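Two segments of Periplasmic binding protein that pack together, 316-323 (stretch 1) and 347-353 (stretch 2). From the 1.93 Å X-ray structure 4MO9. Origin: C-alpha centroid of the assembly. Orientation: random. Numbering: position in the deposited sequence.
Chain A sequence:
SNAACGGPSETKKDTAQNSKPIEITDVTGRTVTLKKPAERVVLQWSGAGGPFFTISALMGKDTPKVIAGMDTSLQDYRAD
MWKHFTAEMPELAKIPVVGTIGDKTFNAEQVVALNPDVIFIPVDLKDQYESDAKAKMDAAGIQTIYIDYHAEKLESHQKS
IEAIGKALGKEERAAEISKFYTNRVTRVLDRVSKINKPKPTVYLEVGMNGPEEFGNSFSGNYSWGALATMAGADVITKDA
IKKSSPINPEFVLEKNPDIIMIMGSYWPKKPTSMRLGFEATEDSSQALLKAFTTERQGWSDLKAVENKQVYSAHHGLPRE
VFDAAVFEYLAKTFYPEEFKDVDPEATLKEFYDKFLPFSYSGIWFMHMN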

# COMPACT_ATOMS: atom_id res chain seq x y z
N GLY A 316 3.28 2.14 -3.69
CA GLY A 316 3.25 1.01 -2.77
C GLY A 316 2.74 1.36 -1.38
O GLY A 316 2.77 0.54 -0.47
N LEU A 317 2.29 2.60 -1.21
CA LEU A 317 1.77 3.03 0.08
C LEU A 317 0.31 2.63 0.36
O LEU A 317 -0.03 2.38 1.52
CB LEU A 317 1.98 4.53 0.30
CG LEU A 317 3.43 5.02 0.47
CD1 LEU A 317 3.48 6.55 0.50
CD2 LEU A 317 4.07 4.43 1.73
N PRO A 318 -0.57 2.59 -0.67
CA PRO A 318 -1.95 2.15 -0.42
C PRO A 318 -2.09 0.67 -0.01
O PRO A 318 -1.12 -0.08 -0.03
CB PRO A 318 -2.63 2.35 -1.76
CG PRO A 318 -1.89 3.52 -2.38
CD PRO A 318 -0.45 3.21 -2.01
N ARG A 319 -3.33 0.28 0.29
CA ARG A 319 -3.66 -1.07 0.76
C ARG A 319 -2.66 -1.60 1.80
O ARG A 319 -2.25 -2.77 1.76
CB ARG A 319 -3.92 -2.07 -0.40
CG ARG A 319 -2.89 -2.12 -1.55
CD ARG A 319 -1.67 -3.01 -1.25
NE ARG A 319 -0.74 -3.12 -2.38
CZ ARG A 319 0.38 -2.41 -2.50
NH1 ARG A 319 0.72 -1.54 -1.55
NH2 ARG A 319 1.17 -2.57 -3.56
N GLU A 320 -2.30 -0.73 2.75
CA GLU A 320 -1.35 -1.12 3.80
C GLU A 320 -1.68 -0.48 5.14
O GLU A 320 -2.44 0.50 5.22
CB GLU A 320 0.09 -0.76 3.42
CG GLU A 320 0.90 -1.90 2.78
CD GLU A 320 1.09 -3.11 3.70
OE1 GLU A 320 0.75 -3.02 4.92
OE2 GLU A 320 1.59 -4.16 3.22
N VAL A 321 -1.06 -1.03 6.18
CA VAL A 321 -1.29 -0.58 7.54
C VAL A 321 -0.94 0.90 7.72
O VAL A 321 -1.54 1.58 8.56
CB VAL A 321 -0.53 -1.47 8.56
CG1 VAL A 321 1.00 -1.34 8.36
CG2 VAL A 321 -0.93 -1.13 10.00
N PHE A 322 0.02 1.40 6.93
CA PHE A 322 0.43 2.79 7.06
C PHE A 322 -0.23 3.74 6.03
O PHE A 322 0.23 4.88 5.87
CB PHE A 322 1.97 2.93 7.02
CG PHE A 322 2.63 2.20 5.86
CD1 PHE A 322 2.07 2.20 4.59
CD2 PHE A 322 3.83 1.51 6.06
CE1 PHE A 322 2.68 1.52 3.53
CE2 PHE A 322 4.45 0.83 5.00
CZ PHE A 322 3.87 0.84 3.74
N ASP A 323 -1.28 3.29 5.35
CA ASP A 323 -1.84 4.08 4.24
C ASP A 323 -2.66 5.30 4.66
O ASP A 323 -3.15 6.04 3.80
CB ASP A 323 -2.57 3.22 3.17
CG ASP A 323 -3.96 2.74 3.59
OD1 ASP A 323 -4.57 3.24 4.57
OD2 ASP A 323 -4.47 1.82 2.91
N THR A 347 3.29 11.97 8.99
CA THR A 347 2.52 10.78 9.37
C THR A 347 3.25 9.48 9.03
O THR A 347 3.32 8.56 9.85
CB THR A 347 1.14 10.78 8.69
OG1 THR A 347 0.34 11.83 9.24
CG2 THR A 347 0.45 9.43 8.89
N LEU A 348 3.79 9.40 7.81
CA LEU A 348 4.53 8.20 7.41
C LEU A 348 5.77 8.03 8.28
O LEU A 348 6.01 6.95 8.83
CB LEU A 348 4.90 8.25 5.92
CG LEU A 348 5.55 6.99 5.33
CD1 LEU A 348 4.62 5.76 5.47
CD2 LEU A 348 5.95 7.19 3.88
N LYS A 349 6.55 9.10 8.41
CA LYS A 349 7.75 9.08 9.26
C LYS A 349 7.42 8.66 10.69
O LYS A 349 8.13 7.85 11.31
CB LYS A 349 8.44 10.47 9.25
CG LYS A 349 9.63 10.55 10.19
CD LYS A 349 10.29 11.92 10.18
CE LYS A 349 11.35 11.98 11.27
NZ LYS A 349 12.33 10.87 11.13
N GLU A 350 6.32 9.20 11.22
CA GLU A 350 5.93 8.89 12.59
C GLU A 350 5.52 7.42 12.73
O GLU A 350 5.80 6.79 13.75
CB GLU A 350 4.81 9.82 13.04
CG GLU A 350 4.49 9.74 14.53
CD GLU A 350 3.48 10.79 14.96
OE1 GLU A 350 3.23 11.74 14.18
OE2 GLU A 350 2.95 10.66 16.08
N PHE A 351 4.87 6.87 11.70
CA PHE A 351 4.51 5.45 11.74
C PHE A 351 5.79 4.63 11.85
O PHE A 351 5.88 3.70 12.66
CB PHE A 351 3.68 5.02 10.51
CG PHE A 351 3.23 3.60 10.58
CD1 PHE A 351 1.96 3.28 11.06
CD2 PHE A 351 4.07 2.56 10.20
CE1 PHE A 351 1.54 1.95 11.15
CE2 PHE A 351 3.67 1.23 10.30
CZ PHE A 351 2.41 0.92 10.77
N TYR A 352 6.79 4.97 11.04
CA TYR A 352 8.09 4.29 11.15
C TYR A 352 8.72 4.50 12.53
O TYR A 352 9.10 3.52 13.19
CB TYR A 352 9.07 4.78 10.07
CG TYR A 352 8.98 4.03 8.76
CD1 TYR A 352 7.94 4.27 7.87
CD2 TYR A 352 9.96 3.11 8.40
CE1 TYR A 352 7.85 3.60 6.66
CE2 TYR A 352 9.88 2.42 7.19
CZ TYR A 352 8.83 2.67 6.32
OH TYR A 352 8.75 1.99 5.12
N ASP A 353 8.85 5.76 12.95
CA ASP A 353 9.49 6.08 14.23
C ASP A 353 8.83 5.34 15.40
O ASP A 353 9.51 4.79 16.26
CB ASP A 353 9.43 7.59 14.50
CG ASP A 353 10.40 8.40 13.64
OD1 ASP A 353 11.34 7.81 13.06
OD2 ASP A 353 10.22 9.63 13.56

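A loop can pack against a helix through apolar side chains alone, without a single hydrogen bond between them, while its polar groups bond within the loop or elsewhere in the structure. The contact between residues 316-323 and the helical segment 347-353 of this periplasmic binding protein illustrates the principle, burying 287 Å² in total.

The loop makes its first contact at Leu317, whose CA-to-CB bond points toward the helix and whose CD2 lies 4.0 Å from CD2 of Leu348. The next three residues do not touch the helix; the hydrogen bonds of Arg319 and several of those of Glu320 stay within the loop. The Arg319 side chain folds back on the preceding loop backbone, its NH1 donating to O of Pro318 at 2.8 Å and, more weakly, to O of Gly316 at 3.1 Å. Glu320 opens a type I turn that closes with Asp323 N donating to Glu320 O at 3.0 Å; its carboxylate also accepts a hydrogen bond within the turn, from Val321 N to Glu320 OE1 at 3.0 Å.

This turn carries two apolar residues to the helix. The CA-to-CB bond of Val321 points sideways, yet its CG1 comes within 3.6 Å of CZ of Phe351. The CA-to-CB bond of Phe322 points toward the helix, and the residue has the largest covered area in the contact. Its CB sits over the face of the Phe351 ring, 3.8 Å from the ring centroid and only 11° off the normal, a well-placed CH-pi contact. Beyond CB, the Phe322 ring turns its edge to that same face, with planes at 86° and centroids 6.0 Å apart. One face of Phe322 is covered by Leu348, whose CD1 approaches Phe322 CG to 4.1 Å. Leu348 and Phe351 are three residues apart, less than one helical turn, so both can address the same aromatic side chain. At Asp323 the CA-to-CB bond points away, and the residue makes no contact with the helix.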